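Side-chain contacts in carbon monoxide dehydrogenase (Thermococcus sp. AM4, PDB 6T7J), which probably catalyses the oxidation of carbon monoxide to carbon dioxide at a nickel-iron-sulfur cluster, sending the electrons out through further iron-sulfur clusters: residues 125-128 with 129-133; 398-401 with 402-405; 461-464 with 465-469. All coordinates share one frame; numbering follows the deposited sequence.

Contact 1 (125-128 with 129-133); sequences TDVE and KLKSL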
ATOM      1  N   THR A 125      27.302  -1.076  20.448  1.00 51.30           N
ATOM      2  CA  THR A 125      27.944  -0.041  21.250  1.00 57.15           C
ATOM      3  C   THR A 125      27.177   0.295  22.521  1.00 58.15           C
ATOM      4  O   THR A 125      27.796   0.658  23.528  1.00 65.08           O
ATOM      5  CB  THR A 125      28.135   1.233  20.422  1.00 57.41           C
ATOM      6  OG1 THR A 125      26.860   1.830  20.161  1.00 66.24           O
ATOM      7  CG2 THR A 125      28.819   0.913  19.105  1.00 57.63           C
ATOM      8  N   ASP A 126      25.852   0.191  22.504  1.00 56.22           N
ATOM      9  CA  ASP A 126      25.027   0.445  23.681  1.00 54.42           C
ATOM     10  C   ASP A 126      24.472  -0.896  24.154  1.00 55.23           C
ATOM     11  O   ASP A 126      23.340  -1.274  23.842  1.00 52.59           O
ATOM     12  CB  ASP A 126      23.912   1.451  23.373  1.00 54.90           C
ATOM     13  CG  ASP A 126      23.383   2.135  24.621  1.00 61.69           C
ATOM     14  OD1 ASP A 126      23.299   1.470  25.680  1.00 56.04           O
ATOM     15  OD2 ASP A 126      23.052   3.338  24.543  1.00 56.22           O
ATOM     16  N   VAL A 127      25.291  -1.620  24.918  1.00 48.85           N
ATOM     17  CA  VAL A 127      24.867  -2.911  25.449  1.00 52.05           C
ATOM     18  C   VAL A 127      23.800  -2.727  26.520  1.00 58.32           C
ATOM     19  O   VAL A 127      22.951  -3.605  26.721  1.00 54.12           O
ATOM     20  CB  VAL A 127      26.090  -3.683  25.981  1.00 56.60           C
ATOM     21  CG1 VAL A 127      25.695  -5.081  26.418  1.00 58.26           C
ATOM     22  CG2 VAL A 127      27.175  -3.741  24.915  1.00 55.24           C
ATOM     23  N   GLU A 128      23.811  -1.585  27.210  1.00 58.52           N
ATOM     24  CA  GLU A 128      22.798  -1.312  28.224  1.00 60.41           C
ATOM     25  C   GLU A 128      21.416  -1.177  27.600  1.00 58.56           C
ATOM     26  O   GLU A 128      20.439  -1.758  28.090  1.00 56.23           O
ATOM     27  CB  GLU A 128      23.167  -0.047  29.000  1.00 61.92           C
ATOM     28  CG  GLU A 128      23.837  -0.315  30.330  1.00 74.46           C
ATOM     29  CD  GLU A 128      23.039  -1.275  31.186  1.00 83.11           C
ATOM     30  OE1 GLU A 128      23.066  -2.473  30.969  1.00 80.53           O
ATOM     31  OE2 GLU A 128      22.346  -0.897  32.079  1.00 75.96           O
ATOM     32  N   LYS A 129      21.318  -0.399  26.520  1.00 53.13           N
ATOM     33  CA  LYS A 129      20.054  -0.277  25.805  1.00 53.87           C
ATOM     34  C   LYS A 129      19.597  -1.626  25.268  1.00 54.98           C
ATOM     35  O   LYS A 129      18.409  -1.961  25.343  1.00 51.59           O
ATOM     36  CB  LYS A 129      20.192   0.735  24.667  1.00 51.25           C
ATOM     37  CG  LYS A 129      18.875   1.271  24.140  1.00 50.46           C
ATOM     38  CD  LYS A 129      18.909   2.788  24.030  1.00 51.93           C
ATOM     39  CE  LYS A 129      17.688   3.316  23.301  1.00 54.88           C
ATOM     40  NZ  LYS A 129      17.531   4.786  23.459  1.00 58.97           N
ATOM     41  N   LEU A 130      20.529  -2.416  24.728  1.00 51.58           N
ATOM     42  CA  LEU A 130      20.189  -3.736  24.206  1.00 51.43           C
ATOM     43  C   LEU A 130      19.604  -4.625  25.299  1.00 53.26           C
ATOM     44  O   LEU A 130      18.543  -5.235  25.119  1.00 49.86           O
ATOM     45  CB  LEU A 130      21.430  -4.379  23.580  1.00 52.05           C
ATOM     46  CG  LEU A 130      21.496  -5.900  23.410  1.00 50.86           C
ATOM     47  CD1 LEU A 130      20.381  -6.409  22.516  1.00 45.23           C
ATOM     48  CD2 LEU A 130      22.849  -6.307  22.848  1.00 52.91           C
ATOM     49  N   LYS A 131      20.279  -4.696  26.448  1.00 58.00           N
ATOM     50  CA  LYS A 131      19.800  -5.546  27.531  1.00 57.90           C
ATOM     51  C   LYS A 131      18.458  -5.061  28.071  1.00 54.01           C
ATOM     52  O   LYS A 131      17.559  -5.870  28.329  1.00 48.92           O
ATOM     53  CB  LYS A 131      20.846  -5.613  28.645  1.00 54.13           C
ATOM     54  CG  LYS A 131      22.118  -6.346  28.245  1.00 56.11           C
ATOM     55  CD  LYS A 131      22.894  -6.831  29.457  1.00 58.17           C
ATOM     56  CE  LYS A 131      24.257  -6.161  29.542  1.00 60.31           C
ATOM     57  NZ  LYS A 131      25.281  -7.038  30.176  1.00 65.03           N
ATOM     58  N   SER A 132      18.291  -3.745  28.231  1.00 54.56           N
ATOM     59  CA  SER A 132      17.034  -3.238  28.777  1.00 59.10           C
ATOM     60  C   SER A 132      15.877  -3.457  27.809  1.00 62.55           C
ATOM     61  O   SER A 132      14.776  -3.842  28.227  1.00 62.91           O
ATOM     62  CB  SER A 132      17.169  -1.757  29.131  1.00 57.14           C
ATOM     63  OG  SER A 132      15.894  -1.153  29.265  1.00 76.39           O
ATOM     64  N   LEU A 133      16.102  -3.222  26.513  1.00 56.35           N
ATOM     65  CA  LEU A 133      15.054  -3.465  25.526  1.00 57.32           C
ATOM     66  C   LEU A 133      14.709  -4.945  25.444  1.00 55.78           C
ATOM     67  O   LEU A 133      13.535  -5.305  25.288  1.00 61.31           O
ATOM     68  CB  LEU A 133      15.488  -2.934  24.159  1.00 58.57           C
ATOM     69  CG  LEU A 133      14.625  -3.328  22.956  1.00 61.67           C
ATOM     70  CD1 LEU A 133      13.197  -2.824  23.122  1.00 57.07           C
ATOM     71  CD2 LEU A 133      15.233  -2.811  21.660  1.00 51.24           C
TER

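Contact 2 (398-401 with 402-405); sequences NRPR and DRVH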
ATOM      1  N   ASN A 398      36.818  19.902 -10.338  1.00 59.21           N
ATOM      2  CA  ASN A 398      35.850  20.343 -11.333  1.00 53.64           C
ATOM      3  C   ASN A 398      34.886  21.395 -10.804  1.00 54.43           C
ATOM      4  O   ASN A 398      33.955  21.776 -11.521  1.00 59.55           O
ATOM      5  CB  ASN A 398      35.061  19.146 -11.865  1.00 53.43           C
ATOM      6  CG  ASN A 398      35.935  18.160 -12.609  1.00 59.86           C
ATOM      7  OD1 ASN A 398      36.785  18.550 -13.410  1.00 53.77           O
ATOM      8  ND2 ASN A 398      35.734  16.873 -12.345  1.00 55.58           N
ATOM      9  N   ARG A 399      35.081  21.870  -9.583  1.00 57.87           N
ATOM     10  CA  ARG A 399      34.163  22.845  -9.003  1.00 58.54           C
ATOM     11  C   ARG A 399      34.263  24.172  -9.741  1.00 57.49           C
ATOM     12  O   ARG A 399      35.325  24.808  -9.711  1.00 59.29           O
ATOM     13  CB  ARG A 399      34.461  23.049  -7.521  1.00 51.80           C
ATOM     14  CG  ARG A 399      33.725  24.235  -6.920  1.00 55.54           C
ATOM     15  CD  ARG A 399      34.264  24.587  -5.548  1.00 59.89           C
ATOM     16  NE  ARG A 399      34.081  23.496  -4.597  1.00 52.51           N
ATOM     17  CZ  ARG A 399      34.080  23.649  -3.278  1.00 52.43           C
ATOM     18  NH1 ARG A 399      33.906  22.599  -2.488  1.00 54.42           N
ATOM     19  NH2 ARG A 399      34.253  24.853  -2.748  1.00 49.86           N
ATOM     20  N   PRO A 400      33.201  24.631 -10.407  1.00 61.03           N
ATOM     21  CA  PRO A 400      33.253  25.949 -11.051  1.00 62.40           C
ATOM     22  C   PRO A 400      33.311  27.063 -10.019  1.00 64.09           C
ATOM     23  O   PRO A 400      32.271  27.575  -9.591  1.00 61.01           O
ATOM     24  CB  PRO A 400      31.955  25.996 -11.864  1.00 65.44           C
ATOM     25  CG  PRO A 400      31.024  25.088 -11.124  1.00 58.56           C
ATOM     26  CD  PRO A 400      31.876  23.997 -10.537  1.00 59.22           C
ATOM     27  N   ARG A 401      34.526  27.435  -9.607  1.00 63.30           N
ATOM     28  CA  ARG A 401      34.686  28.448  -8.569  1.00 65.28           C
ATOM     29  C   ARG A 401      34.120  29.797  -8.987  1.00 63.71           C
ATOM     30  O   ARG A 401      33.800  30.618  -8.121  1.00 64.98           O
ATOM     31  CB  ARG A 401      36.163  28.587  -8.198  1.00 66.22           C
ATOM     32  CG  ARG A 401      36.748  27.353  -7.534  1.00 66.59           C
ATOM     33  CD  ARG A 401      37.963  27.700  -6.685  1.00 73.90           C
ATOM     34  NE  ARG A 401      38.384  26.577  -5.851  1.00 72.98           N
ATOM     35  CZ  ARG A 401      37.967  26.371  -4.606  1.00 68.53           C
ATOM     36  NH1 ARG A 401      38.401  25.321  -3.925  1.00 67.67           N
ATOM     37  NH2 ARG A 401      37.114  27.214  -4.039  1.00 67.28           N
ATOM     38  N   ASP A 402      33.982  30.040 -10.292  1.00 65.87           N
ATOM     39  CA  ASP A 402      33.372  31.274 -10.773  1.00 66.71           C
ATOM     40  C   ASP A 402      31.881  31.344 -10.464  1.00 64.83           C
ATOM     41  O   ASP A 402      31.322  32.444 -10.418  1.00 68.74           O
ATOM     42  CB  ASP A 402      33.594  31.411 -12.279  1.00 64.50           C
ATOM     43  CG  ASP A 402      33.218  30.153 -13.039  1.00 66.06           C
ATOM     44  OD1 ASP A 402      33.717  29.068 -12.673  1.00 68.94           O
ATOM     45  OD2 ASP A 402      32.424  30.246 -13.999  1.00 72.77           O
ATOM     46  N   ARG A 403      31.228  30.200 -10.252  1.00 63.05           N
ATOM     47  CA  ARG A 403      29.795  30.141  -9.998  1.00 65.90           C
ATOM     48  C   ARG A 403      29.479  29.680  -8.577  1.00 66.39           C
ATOM     49  O   ARG A 403      28.412  29.116  -8.325  1.00 67.04           O
ATOM     50  CB  ARG A 403      29.109  29.221 -11.008  1.00 58.10           C
ATOM     51  CG  ARG A 403      29.441  29.521 -12.456  1.00 65.55           C
ATOM     52  CD  ARG A 403      29.140  28.324 -13.342  1.00 64.37           C
ATOM     53  NE  ARG A 403      27.750  27.894 -13.226  1.00 67.18           N
ATOM     54  CZ  ARG A 403      27.312  26.682 -13.551  1.00 66.34           C
ATOM     55  NH1 ARG A 403      26.028  26.380 -13.412  1.00 66.46           N
ATOM     56  NH2 ARG A 403      28.157  25.772 -14.018  1.00 67.36           N
ATOM     57  N   VAL A 404      30.392  29.914  -7.640  1.00 64.70           N
ATOM     58  CA  VAL A 404      30.229  29.473  -6.259  1.00 60.39           C
ATOM     59  C   VAL A 404      29.709  30.636  -5.427  1.00 65.30           C
ATOM     60  O   VAL A 404      30.280  31.733  -5.452  1.00 63.96           O
ATOM     61  CB  VAL A 404      31.551  28.932  -5.686  1.00 57.23           C
ATOM     62  CG1 VAL A 404      31.481  28.855  -4.166  1.00 51.34           C
ATOM     63  CG2 VAL A 404      31.863  27.566  -6.276  1.00 57.21           C
ATOM     64  N   HIS A 405      28.621  30.397  -4.692  1.00 65.37           N
ATOM     65  CA  HIS A 405      28.074  31.376  -3.752  1.00 56.04           C
ATOM     66  C   HIS A 405      27.524  30.608  -2.556  1.00 56.44           C
ATOM     67  O   HIS A 405      26.399  30.101  -2.599  1.00 62.85           O
ATOM     68  CB  HIS A 405      26.998  32.241  -4.398  1.00 58.13           C
ATOM     69  CG  HIS A 405      26.341  33.196  -3.450  1.00 63.47           C
ATOM     70  ND1 HIS A 405      26.714  34.518  -3.347  1.00 66.93           N
ATOM     71  CD2 HIS A 405      25.337  33.020  -2.559  1.00 58.63           C
ATOM     72  CE1 HIS A 405      25.968  35.115  -2.436  1.00 68.45           C
ATOM     73  NE2 HIS A 405      25.125  34.227  -1.940  1.00 58.63           N
TER

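Contact 3 (461-464 with 465-469); sequences SHVT and LAKEL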
ATOM      1  N   SER A 461       6.693  28.835   9.883  1.00 47.15           N
ATOM      2  CA  SER A 461       5.778  28.332  10.902  1.00 50.77           C
ATOM      3  C   SER A 461       6.524  27.551  11.978  1.00 53.20           C
ATOM      4  O   SER A 461       6.216  27.688  13.167  1.00 56.13           O
ATOM      5  CB  SER A 461       4.682  27.484  10.259  1.00 45.44           C
ATOM      6  OG  SER A 461       3.707  28.307   9.640  1.00 47.88           O
ATOM      7  N   HIS A 462       7.517  26.748  11.588  1.00 44.03           N
ATOM      8  CA  HIS A 462       8.351  26.054  12.566  1.00 57.06           C
ATOM      9  C   HIS A 462       8.868  27.019  13.630  1.00 60.22           C
ATOM     10  O   HIS A 462       8.576  26.878  14.828  1.00 60.00           O
ATOM     11  CB  HIS A 462       9.528  25.369  11.861  1.00 48.76           C
ATOM     12  CG  HIS A 462       9.146  24.174  11.042  1.00 50.40           C
ATOM     13  ND1 HIS A 462       8.334  23.169  11.519  1.00 53.65           N
ATOM     14  CD2 HIS A 462       9.481  23.820   9.778  1.00 47.94           C
ATOM     15  CE1 HIS A 462       8.180  22.248  10.583  1.00 48.60           C
ATOM     16  NE2 HIS A 462       8.864  22.620   9.517  1.00 48.02           N
ATOM     17  N   VAL A 463       9.619  28.032  13.193  1.00 54.29           N
ATOM     18  CA  VAL A 463      10.295  28.919  14.132  1.00 55.95           C
ATOM     19  C   VAL A 463       9.292  29.799  14.869  1.00 51.01           C
ATOM     20  O   VAL A 463       9.441  30.049  16.069  1.00 52.01           O
ATOM     21  CB  VAL A 463      11.365  29.757  13.410  1.00 57.12           C
ATOM     22  CG1 VAL A 463      10.762  30.545  12.262  1.00 59.25           C
ATOM     23  CG2 VAL A 463      12.022  30.693  14.385  1.00 59.05           C
ATOM     24  N   THR A 464       8.256  30.281  14.175  1.00 56.38           N
ATOM     25  CA  THR A 464       7.295  31.162  14.831  1.00 54.55           C
ATOM     26  C   THR A 464       6.518  30.420  15.912  1.00 56.42           C
ATOM     27  O   THR A 464       6.317  30.950  17.012  1.00 59.50           O
ATOM     28  CB  THR A 464       6.348  31.780  13.800  1.00 55.03           C
ATOM     29  OG1 THR A 464       7.072  32.708  12.981  1.00 53.78           O
ATOM     30  CG2 THR A 464       5.215  32.522  14.489  1.00 53.75           C
ATOM     31  N   LEU A 465       6.087  29.187  15.629  1.00 53.21           N
ATOM     32  CA  LEU A 465       5.408  28.394  16.646  1.00 57.31           C
ATOM     33  C   LEU A 465       6.331  28.099  17.820  1.00 55.22           C
ATOM     34  O   LEU A 465       5.925  28.226  18.983  1.00 55.34           O
ATOM     35  CB  LEU A 465       4.887  27.094  16.032  1.00 57.35           C
ATOM     36  CG  LEU A 465       4.079  26.207  16.980  1.00 57.93           C
ATOM     37  CD1 LEU A 465       2.794  26.900  17.376  1.00 52.25           C
ATOM     38  CD2 LEU A 465       3.784  24.869  16.339  1.00 57.51           C
ATOM     39  N   ALA A 466       7.580  27.707  17.538  1.00 51.72           N
ATOM     40  CA  ALA A 466       8.520  27.438  18.622  1.00 50.92           C
ATOM     41  C   ALA A 466       8.722  28.671  19.500  1.00 56.86           C
ATOM     42  O   ALA A 466       8.719  28.572  20.735  1.00 50.49           O
ATOM     43  CB  ALA A 466       9.852  26.955  18.049  1.00 45.17           C
ATOM     44  N   LYS A 467       8.890  29.840  18.874  1.00 56.66           N
ATOM     45  CA  LYS A 467       9.086  31.083  19.614  1.00 55.41           C
ATOM     46  C   LYS A 467       7.874  31.405  20.477  1.00 56.84           C
ATOM     47  O   LYS A 467       8.005  31.708  21.671  1.00 54.67           O
ATOM     48  CB  LYS A 467       9.345  32.233  18.639  1.00 54.05           C
ATOM     49  CG  LYS A 467      10.762  32.356  18.114  1.00 53.42           C
ATOM     50  CD  LYS A 467      10.913  33.686  17.386  1.00 53.30           C
ATOM     51  CE  LYS A 467      11.966  33.630  16.296  1.00 59.98           C
ATOM     52  NZ  LYS A 467      13.343  33.765  16.844  1.00 71.63           N
ATOM     53  N   GLU A 468       6.683  31.383  19.872  1.00 52.83           N
ATOM     54  CA  GLU A 468       5.473  31.732  20.605  1.00 55.51           C
ATOM     55  C   GLU A 468       5.223  30.768  21.752  1.00 56.79           C
ATOM     56  O   GLU A 468       4.641  31.158  22.770  1.00 58.87           O
ATOM     57  CB  GLU A 468       4.272  31.755  19.660  1.00 59.53           C
ATOM     58  CG  GLU A 468       4.278  32.902  18.661  1.00 56.37           C
ATOM     59  CD  GLU A 468       4.135  34.257  19.329  1.00 63.20           C
ATOM     60  OE1 GLU A 468       5.013  35.119  19.115  1.00 61.47           O
ATOM     61  OE2 GLU A 468       3.147  34.458  20.068  1.00 66.48           O
ATOM     62  N   LEU A 469       5.659  29.514  21.617  1.00 59.97           N
ATOM     63  CA  LEU A 469       5.471  28.564  22.706  1.00 59.42           C
ATOM     64  C   LEU A 469       6.481  28.793  23.826  1.00 58.08           C
ATOM     65  O   LEU A 469       6.108  28.832  25.005  1.00 52.02           O
ATOM     66  CB  LEU A 469       5.560  27.131  22.176  1.00 54.92           C
ATOM     67  CG  LEU A 469       4.334  26.660  21.389  1.00 51.93           C
ATOM     68  CD1 LEU A 469       4.496  25.218  20.951  1.00 48.92           C
ATOM     69  CD2 LEU A 469       3.063  26.832  22.209  1.00 54.86           C
TER

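Contact 1 (125-128 with 129-133)
D126 reaches forward to K129 and caps the N-terminus of helix 127-136. Following the aspartate outward, its CB sits 4.0 Å from CB of K129. CG then moves closer, 3.5 Å from that same methylene, because it is turned anti to the backbone N (chi1 -158°) and the carboxylate therefore swings over the first turn. OD1 makes the capping bond, accepting the K129 N-H at 2.9 Å. This bond is nearly straight at hydrogen, although the donor meets OD1 from above the carboxylate plane, 49° out of it. OD2 accepts from the hydroxyl of T244 instead, so each carboxylate oxygen has a partner and the group is held against rotation. The carbonyl of D126 is also used, since L130 N donates to its O at 3.2 Å.

At the next residue, V127 O accepts from K131 N, one turn ahead, and the lysine chain folds back over it: CG of K131 lies 3.2 Å from V127 O, and CE rests 3.6 Å from CG1 of V127. K129 heads elsewhere. Its NZ forms salt bridges with D239 and E420, and K129 makes a cation-pi contact with Y236.

V127 and L130 face helix 146-162, while K129 and L133 pack on helix 212-242, so this short helix packs against both of the longer ones.

Contact 2 (398-401 with 402-405)
P400 and R403 face each other across a tight turn in the loop between helix 381-395 and strand 411-415. P400 is the centre of an inverse gamma turn, and a beta turn with 3-10 geometry follows, closed by R403 N donating to P400 O at 2.9 Å. The amide comes in 50° out of the carbonyl plane, with a C=O...N angle of only 127°.

V404 closes over the same carbonyl: its CG2 is 3.3 Å from P400 O and also touches the CG of R399, at 3.9 Å, the two side chains crossing at about a right angle. From within the turn, D402 brings OD1 within 3.6 Å of CB of P400. Its CG stands between its own backbone N and carbonyl carbon (chi1 50°), which folds the carboxylate back over the proline. R403 adds an aliphatic touch, CD lying 3.9 Å from CB of P400.

Partners farther out fix the arginines. R403 donates from NH1 to the carbonyl of C354 and makes a cation-pi contact with Y355; R399 pairs with E335 through NH1 and reaches the carbonyl of K258 through NH2. R401 sends NH1 to the carbonyl of E259. In this way, three guanidinium groups tie a surface loop to neighbouring parts of the chain. R401 and R399 also meet each other: CD of R399 lies 4.1 Å above the plane of the R401 guanidinium, over its centre.

Contact 3 (461-464 with 465-469)
V463 and K467 lie side by side on helix 460-471, one turn apart and pointing the same way. Their methylene and methyl groups meet where K467 CE comes 3.5 Å from V463 CG2. The valine methyl is presented by its rotation, CG2 anti to the backbone N and CG1 between N and carbonyl carbon (chi1 56°). Beneath them V463 O receives K467 N at 2.9 Å, and CG of K467 passes 3.4 Å from that oxygen. NZ makes a long, weak ion pair with E489. With K467 cut back to an alanine, V463 CG2 would probably lose the methylene packed against it and E489 this distant positive charge.

The other carbonyls of 461-464 are satisfied in the same way. S461 O accepts from L465 N, H462 O from A466 N, and T464 O from E468 N at 2.9 Å, all close to straight at hydrogen. The hydroxyl of T464 points back to the carbonyl of Y460, one turn earlier, and hydrogen-bonds there. E468 carries its carboxylate forward, OE1 forming a salt bridge with K471; its CG meanwhile stays 3.3 Å from T464 O.

The side chain and backbone N of H462 look beyond the helix. The backbone N donates to OE2 of E554, and NE2 donates to the carbonyl of C451, a residue of the cluster pocket, while the imidazole meets the ring of W482 with planes about 75° apart.

The helix is the crossover of a beta-alpha-beta unit joining parallel strands 444-448 and 474-478. A466 and L469 pack on strand 444-448, V463 and H462 on helix 480-489, and L465 and E468 on helix 610-627.

The three contacts follow one another along the chain and never touch. Contact 1 and contact 2 are farthest apart, with centres about 47 Å from each other; contact 3 lies about 35 Å from contact 1 and 36 Å from contact 2, centre to centre. Even the nearest atoms of contacts 2 and 3 remain about 21 Å apart. Contact 3 is also the one near the chemistry: the side chain of H462 comes within about 7 Å of the broken, nickel-free iron-sulfur cluster. Contact 2 is a surface loop, 32 Å from the chain centre, and contact 1, at 24 Å, is a partly buried helix start. Contact 3 is buried, 18 Å from that centre.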